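Peptide methionine sulfoxide reductase msrA/msrB (Neisseria gonorrhoeae, PDB 2H30) reduces methionine sulfoxide in proteins, its N-terminal thioredoxin domain being able to take electrons from DsbD and pass them to the downstream reductase domains. Local coordinates at residues A[40-45]-A[149-154]; A[55-60]-A[93-98]; A[67-72]-A[145-150]. The protein carries 2 engineered substitutions. All coordinates share one frame; numbering follows the deposited sequence.

In the fold
Contacts 1 and 3 lie close together, their centres about 7 Å apart, and both use helix 144-152: contact 1 sets it against strand 41-45 of the central sheet, contact 3 against the loop 67-72 that leads into strand 73-78. Contact 2, about 21 Å from either centre, joins helix 51-64 to helix 90-95 and the turn that follows it. All three are apolar and partly buried; contact 1 lies nearest the centre of the chain, whereas contact 3 reaches the surface through Lys68. Methyl meets methyl in contact 1, an aromatic face receives a methyl in contact 3, and contact 2, the smallest, pairs leucine methyls beside a tyrosine ring edge. A salt bridge from Lys44 to Glu56 connects contacts 1 and 2.

Contact 1 (A[40-45]-A[149-154]); sequences PTLIKF and ALIRNP
Leu42 meets the last turn of helix 144-152 with both of its methyl groups, one for each of two successive helix residues. CD1 of Leu42 lies 4.2 Å from CD1 of Leu150, while CD2 of Leu42 approaches CG2 of Ile151 to 4.0 Å. In both pairs the side chains cross at about a right angle, so the touch is between branch ends and not along the length of the chains. A forked leucine suits this place because its two tips can address two partners at once. Its CG stands anti to the backbone N (chi1 179°), which carries the fork out from the strand toward the helix. Ile151 holds CG1 between its backbone N and carbonyl carbon (chi1 66°); this leaves the short branch CG2 to face Leu42, and the same residue also packs on Ala72. Just before the strand, the ring of Pro40 is directed at the helix end, with CG of Pro40 4.2 Å from the carbonyl O of Ile151, a loose van der Waals contact of a ring carbon with the carbonyl oxygen. Here the CA atoms of Pro40 and Ile151 are 7.0 Å apart, the closest pair of CA atoms between the two segments.

Further out, each side is fixed by its own neighbours. Leu42 is hydrogen-bonded through its backbone to Asn73 and Ile75, and its side chain is flanked by Leu74 and Trp125 from the two adjoining strands. The helix closes with a hydrogen bond from N of Asn153 to O of Ala149 (2.8 Å), after which Pro154 O accepts from Arg136 of strand 134-139. A C-terminal helix laid by its leucine and isoleucine against a central strand of a mixed sheet is characteristic of the thioredoxin fold.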
# COMPACT_ATOMS: atom_id res chain seq x y z
N PRO A 40 2.96 -3.56 12.60
CA PRO A 40 2.01 -3.98 11.52
C PRO A 40 2.35 -3.19 10.25
O PRO A 40 3.05 -2.20 10.32
CB PRO A 40 0.65 -3.53 12.05
CG PRO A 40 0.97 -2.33 12.98
CD PRO A 40 2.33 -2.66 13.60
N THR A 41 1.80 -3.62 9.12
CA THR A 41 2.04 -2.95 7.86
C THR A 41 0.70 -2.58 7.27
O THR A 41 -0.22 -3.42 7.14
CB THR A 41 2.81 -3.87 6.90
OG1 THR A 41 4.11 -4.13 7.51
CG2 THR A 41 3.10 -3.17 5.57
N LEU A 42 0.60 -1.30 6.88
CA LEU A 42 -0.63 -0.80 6.24
C LEU A 42 -0.27 -0.60 4.79
O LEU A 42 0.68 0.14 4.48
CB LEU A 42 -1.04 0.53 6.90
CG LEU A 42 -2.28 1.12 6.26
CD1 LEU A 42 -3.53 0.22 6.42
CD2 LEU A 42 -2.42 2.52 6.96
N ILE A 43 -0.98 -1.31 3.91
CA ILE A 43 -0.61 -1.32 2.47
C ILE A 43 -1.70 -0.69 1.65
O ILE A 43 -2.87 -1.09 1.76
CB ILE A 43 -0.44 -2.75 1.95
CG1 ILE A 43 0.61 -3.49 2.79
CG2 ILE A 43 -0.06 -2.72 0.45
CD1 ILE A 43 0.66 -4.98 2.41
N LYS A 44 -1.34 0.27 0.83
CA LYS A 44 -2.32 0.87 -0.13
C LYS A 44 -2.04 0.30 -1.52
O LYS A 44 -0.90 0.48 -2.01
CB LYS A 44 -2.10 2.38 -0.20
CG LYS A 44 -3.17 3.02 -1.12
CD LYS A 44 -2.97 4.50 -1.23
CE LYS A 44 -4.36 5.10 -1.69
NZ LYS A 44 -4.31 6.49 -1.42
N PHE A 45 -3.07 -0.34 -2.12
CA PHE A 45 -2.98 -0.85 -3.50
C PHE A 45 -3.57 0.21 -4.41
O PHE A 45 -4.67 0.74 -4.14
CB PHE A 45 -3.81 -2.14 -3.64
CG PHE A 45 -3.24 -3.27 -2.83
CD1 PHE A 45 -3.54 -3.42 -1.48
CD2 PHE A 45 -2.35 -4.14 -3.43
CE1 PHE A 45 -2.96 -4.49 -0.75
CE2 PHE A 45 -1.79 -5.23 -2.71
CZ PHE A 45 -2.08 -5.41 -1.38
N ALA A 149 -6.98 4.62 13.05
CA ALA A 149 -7.78 3.68 13.81
C ALA A 149 -7.35 2.25 13.46
O ALA A 149 -7.09 1.41 14.35
CB ALA A 149 -9.25 3.90 13.49
N LEU A 150 -7.11 2.01 12.16
CA LEU A 150 -6.72 0.63 11.75
C LEU A 150 -5.36 0.20 12.29
O LEU A 150 -5.13 -0.97 12.64
CB LEU A 150 -6.62 0.52 10.22
CG LEU A 150 -7.89 0.43 9.41
CD1 LEU A 150 -7.40 0.28 7.93
CD2 LEU A 150 -8.61 -0.86 9.82
N ILE A 151 -4.39 1.12 12.37
CA ILE A 151 -3.04 0.72 12.83
C ILE A 151 -3.06 0.49 14.33
O ILE A 151 -2.21 -0.26 14.83
CB ILE A 151 -1.89 1.65 12.41
CG1 ILE A 151 -2.01 3.03 13.06
CG2 ILE A 151 -1.83 1.80 10.88
CD1 ILE A 151 -0.71 3.90 12.80
N ARG A 152 -4.02 1.10 15.00
CA ARG A 152 -4.22 0.85 16.42
C ARG A 152 -5.01 -0.42 16.66
O ARG A 152 -4.65 -1.19 17.57
CB ARG A 152 -4.90 2.02 17.12
CG ARG A 152 -4.83 1.91 18.63
CD ARG A 152 -5.75 2.91 19.27
NE ARG A 152 -7.12 2.53 19.07
CZ ARG A 152 -8.01 3.18 18.35
NH1 ARG A 152 -7.70 4.30 17.72
NH2 ARG A 152 -9.24 2.71 18.24
N ASN A 153 -6.07 -0.65 15.89
CA ASN A 153 -6.94 -1.83 16.12
C ASN A 153 -7.39 -2.35 14.76
O ASN A 153 -8.19 -1.68 14.10
CB ASN A 153 -8.16 -1.42 16.96
CG ASN A 153 -9.22 -2.55 17.09
OD1 ASN A 153 -8.97 -3.68 16.75
ND2 ASN A 153 -10.43 -2.19 17.52
N PRO A 154 -6.84 -3.52 14.33
CA PRO A 154 -7.24 -4.01 12.98
C PRO A 154 -8.75 -4.23 12.79
O PRO A 154 -9.25 -4.24 11.64
CB PRO A 154 -6.54 -5.37 12.89
CG PRO A 154 -6.17 -5.75 14.32
CD PRO A 154 -5.89 -4.41 15.01

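Contact 2 (A[55-60]-A[93-98]); sequences SELGQA and KWYAGL
Between Leu57 and Leu98 the CA atoms come nearest, yet they are still 9.6 Å apart, a gap that only long side chains can bridge. Segment 55-60 belongs to helix 51-64, which is kinked where N of Gly58 and N of Gln59 make no bond to the preceding turn. Segment 93-98 runs from helix 90-95 into a type I turn from Tyr95 to Leu98, closed by the hydrogen bond from N of Leu98 to O of Tyr95 (2.9 Å). The turn brings the side chain of Leu98 round to face helix 51-64. The bridge is then made by methyls: CD1 of Leu57 touches CD2 of Leu98 at 3.7 Å, the two leucines crossing at about a right angle.

In the thioredoxin fold the redox-active CxxC motif sits at the start of this helix; Cys50 and Cys53 match that pattern and are probably the redox pair, and Leu57 lies near them without touching. Leucine suits its buried position, being apolar and long enough for the gap, and it is also packed by Leu103.

The same CD1 of Leu57 comes to the edge of the Tyr95 ring, near its plane, 4.4 Å from CE1 of Tyr95. Leu98 uses its other methyl within its own segment: CD1 of Leu98 sits 3.7 Å above the plane of the Trp94 indole, offset toward the rim, and Trp94 in turn makes a cation-pi contact with Lys86.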
# COMPACT_ATOMS: atom_id res chain seq x y z
N SER A 55 -4.58 11.15 -6.97
CA SER A 55 -4.83 12.35 -6.12
C SER A 55 -4.45 12.15 -4.66
O SER A 55 -4.31 13.12 -3.91
CB SER A 55 -6.32 12.72 -6.21
OG SER A 55 -7.12 11.83 -5.44
N GLU A 56 -4.34 10.86 -4.27
CA GLU A 56 -4.11 10.49 -2.89
C GLU A 56 -2.63 10.14 -2.62
O GLU A 56 -2.27 9.86 -1.47
CB GLU A 56 -5.00 9.30 -2.53
CG GLU A 56 -6.47 9.65 -2.42
CD GLU A 56 -7.35 8.40 -2.18
OE1 GLU A 56 -6.81 7.26 -2.22
OE2 GLU A 56 -8.58 8.54 -1.93
N LEU A 57 -1.79 10.17 -3.65
CA LEU A 57 -0.34 9.81 -3.45
C LEU A 57 0.34 10.79 -2.48
O LEU A 57 1.07 10.34 -1.57
CB LEU A 57 0.42 9.78 -4.76
CG LEU A 57 0.03 8.66 -5.73
CD1 LEU A 57 0.71 8.92 -7.05
CD2 LEU A 57 0.47 7.32 -5.12
N GLY A 58 -0.00 12.07 -2.61
CA GLY A 58 0.63 13.07 -1.68
C GLY A 58 0.16 12.86 -0.25
O GLY A 58 0.91 13.06 0.71
N GLN A 59 -1.11 12.50 -0.09
CA GLN A 59 -1.66 12.19 1.20
C GLN A 59 -0.93 11.01 1.84
O GLN A 59 -0.53 11.07 2.99
CB GLN A 59 -3.14 11.88 0.98
CG GLN A 59 -3.87 11.60 2.24
CD GLN A 59 -5.31 11.11 1.91
OE1 GLN A 59 -5.46 10.13 1.21
NE2 GLN A 59 -6.33 11.79 2.43
N ALA A 60 -0.80 9.92 1.08
CA ALA A 60 -0.12 8.73 1.63
C ALA A 60 1.34 9.04 1.97
O ALA A 60 1.85 8.53 2.96
CB ALA A 60 -0.19 7.60 0.54
N LYS A 93 9.11 3.86 -15.50
CA LYS A 93 9.45 5.01 -16.32
C LYS A 93 8.41 6.12 -16.19
O LYS A 93 8.77 7.26 -16.01
CB LYS A 93 9.63 4.58 -17.78
CG LYS A 93 10.13 5.75 -18.65
CD LYS A 93 11.27 6.58 -17.97
CE LYS A 93 12.44 5.70 -17.40
NZ LYS A 93 12.89 6.17 -16.03
N TRP A 94 7.15 5.73 -16.21
CA TRP A 94 6.03 6.67 -16.01
C TRP A 94 6.12 7.24 -14.59
O TRP A 94 6.04 8.44 -14.36
CB TRP A 94 4.70 5.95 -16.23
CG TRP A 94 3.56 6.78 -15.72
CD1 TRP A 94 2.99 7.88 -16.31
CD2 TRP A 94 2.95 6.65 -14.43
NE1 TRP A 94 1.99 8.40 -15.50
CE2 TRP A 94 1.97 7.68 -14.33
CE3 TRP A 94 3.13 5.75 -13.35
CZ2 TRP A 94 1.17 7.85 -13.19
CZ3 TRP A 94 2.33 5.92 -12.22
CH2 TRP A 94 1.37 6.96 -12.14
N TYR A 95 6.29 6.34 -13.61
CA TYR A 95 6.24 6.81 -12.22
C TYR A 95 7.39 7.73 -11.84
O TYR A 95 7.27 8.62 -11.00
CB TYR A 95 6.13 5.61 -11.27
CG TYR A 95 5.95 6.05 -9.83
CD1 TYR A 95 4.79 6.72 -9.45
CD2 TYR A 95 6.97 5.92 -8.92
CE1 TYR A 95 4.63 7.16 -8.16
CE2 TYR A 95 6.83 6.40 -7.60
CZ TYR A 95 5.65 6.99 -7.25
OH TYR A 95 5.50 7.47 -5.98
N ALA A 96 8.55 7.56 -12.52
CA ALA A 96 9.69 8.42 -12.25
C ALA A 96 9.39 9.90 -12.56
O ALA A 96 10.02 10.79 -12.02
CB ALA A 96 10.92 7.92 -13.02
N GLY A 97 8.37 10.18 -13.39
CA GLY A 97 7.95 11.57 -13.62
C GLY A 97 7.14 12.23 -12.51
O GLY A 97 6.88 13.43 -12.55
N LEU A 98 6.65 11.41 -11.57
CA LEU A 98 5.90 11.94 -10.43
C LEU A 98 6.88 12.23 -9.31
O LEU A 98 8.03 11.70 -9.30
CB LEU A 98 4.87 10.90 -9.99
CG LEU A 98 3.55 10.83 -10.83
CD1 LEU A 98 3.72 10.47 -12.32
CD2 LEU A 98 2.50 9.97 -10.14

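Contact 3 (A[67-72]-A[145-150]); sequences AKFSSA and AQALAL
A CH-pi contact between Leu148 and Phe69 is the heart of this packing, which joins helix 144-152 to the short 3-10 turn and loop between helix 51-64 and strand 73-78. CD2 of Leu148 stands almost directly over the middle of the Phe69 ring, 3.6 Å from its centroid and 13° off the ring normal. Phe69 and Leu148 cross at about a right angle, so the leucine presents a branch end to the aromatic face instead of lying along it. Ala147 takes the edge: its CB lies in the ring plane, 3.7 Å from CE1 of Phe69. A residue as small as alanine allows the ring rim to come close to the helix, while the longer leucine reaches over the face. The first torsion of Phe69 (chi1 -75°) keeps CG beside the backbone N and helps to send the ring toward the helix.

In the thioredoxin fold the loop carrying Phe69 belongs to the beta-alpha-beta crossover made here by strand 41-45, helix 51-64 and strand 73-78; the contact thus ties that unit to the helix that follows the C-terminal hairpin of strands 124-128 and 134-139. Phe69 also stacks with Trp63 of the crossover helix.

Lys68 borders the solvent side. Its aliphatic root packs on the leucine, CB of Lys68 lying 3.8 Å from CD2 of Leu148, and then the chain bends at chi3 and chi4, so that NZ can form a salt bridge with Asp66. Lysine suits this edge because it offers methylenes to the leucine and a charge to the surface. The 3-10 turn is held by O of Ala67, which accepts from both N and OG of Ser70, each at 2.9 Å; the type I turn from Phe69 to Ala72 that follows is closed by the hydrogen bond from N of Ala72 to O of Phe69 (3.0 Å).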
# COMPACT_ATOMS: atom_id res chain seq x y z
N ALA A 67 4.88 11.33 12.32
CA ALA A 67 5.09 10.59 13.55
C ALA A 67 3.87 9.78 14.05
O ALA A 67 4.07 8.75 14.69
CB ALA A 67 5.52 11.56 14.66
N LYS A 68 2.65 10.25 13.76
CA LYS A 68 1.45 9.52 14.21
C LYS A 68 1.39 8.11 13.62
O LYS A 68 0.71 7.25 14.16
CB LYS A 68 0.17 10.24 13.84
CG LYS A 68 0.01 11.53 14.58
CD LYS A 68 -1.37 12.10 14.33
CE LYS A 68 -1.55 12.62 12.93
NZ LYS A 68 -0.56 13.72 12.64
N PHE A 69 2.09 7.92 12.49
CA PHE A 69 2.06 6.60 11.84
C PHE A 69 3.30 5.80 12.17
O PHE A 69 3.51 4.74 11.58
CB PHE A 69 1.95 6.79 10.30
CG PHE A 69 0.55 7.19 9.88
CD1 PHE A 69 -0.42 6.17 9.61
CD2 PHE A 69 0.13 8.53 9.86
CE1 PHE A 69 -1.73 6.49 9.24
CE2 PHE A 69 -1.26 8.86 9.51
CZ PHE A 69 -2.18 7.81 9.17
N SER A 70 4.13 6.29 13.09
CA SER A 70 5.42 5.66 13.27
C SER A 70 5.35 4.24 13.82
O SER A 70 6.34 3.50 13.67
CB SER A 70 6.35 6.52 14.11
OG SER A 70 5.83 6.58 15.40
N SER A 71 4.22 3.84 14.39
CA SER A 71 4.11 2.49 14.96
C SER A 71 3.87 1.44 13.87
O SER A 71 3.84 0.25 14.19
CB SER A 71 2.98 2.39 16.00
OG SER A 71 1.72 2.58 15.37
N ALA A 72 3.63 1.89 12.61
CA ALA A 72 3.32 0.93 11.53
C ALA A 72 4.25 1.17 10.38
O ALA A 72 4.78 2.27 10.23
CB ALA A 72 1.84 1.16 11.02
N ALA A 145 -8.01 9.52 9.78
CA ALA A 145 -8.55 9.01 11.04
C ALA A 145 -8.83 7.54 10.98
O ALA A 145 -8.55 6.82 11.93
CB ALA A 145 -9.86 9.79 11.42
N GLN A 146 -9.41 7.08 9.85
CA GLN A 146 -9.64 5.64 9.63
C GLN A 146 -8.30 4.87 9.55
O GLN A 146 -8.16 3.79 10.15
CB GLN A 146 -10.39 5.44 8.32
CG GLN A 146 -11.88 5.84 8.47
CD GLN A 146 -12.57 5.86 7.14
OE1 GLN A 146 -11.99 6.23 6.10
NE2 GLN A 146 -13.89 5.52 7.17
N ALA A 147 -7.32 5.45 8.87
CA ALA A 147 -5.99 4.78 8.80
C ALA A 147 -5.35 4.67 10.19
O ALA A 147 -4.80 3.66 10.57
CB ALA A 147 -5.07 5.55 7.82
N LEU A 148 -5.46 5.75 10.97
CA LEU A 148 -4.90 5.67 12.32
C LEU A 148 -5.64 4.67 13.20
O LEU A 148 -4.99 4.01 14.03
CB LEU A 148 -4.95 7.10 12.94
CG LEU A 148 -3.93 8.07 12.35
CD1 LEU A 148 -4.29 9.46 12.85
CD2 LEU A 148 -2.46 7.73 12.73
N ALA A 149 -6.98 4.62 13.05
CA ALA A 149 -7.78 3.68 13.81
C ALA A 149 -7.35 2.25 13.46
O ALA A 149 -7.09 1.41 14.35
CB ALA A 149 -9.25 3.90 13.49
N LEU A 150 -7.11 2.01 12.16
CA LEU A 150 -6.72 0.63 11.75
C LEU A 150 -5.36 0.20 12.29
O LEU A 150 -5.13 -0.97 12.64
CB LEU A 150 -6.62 0.52 10.22
CG LEU A 150 -7.89 0.43 9.41
CD1 LEU A 150 -7.40 0.28 7.93
CD2 LEU A 150 -8.61 -0.86 9.82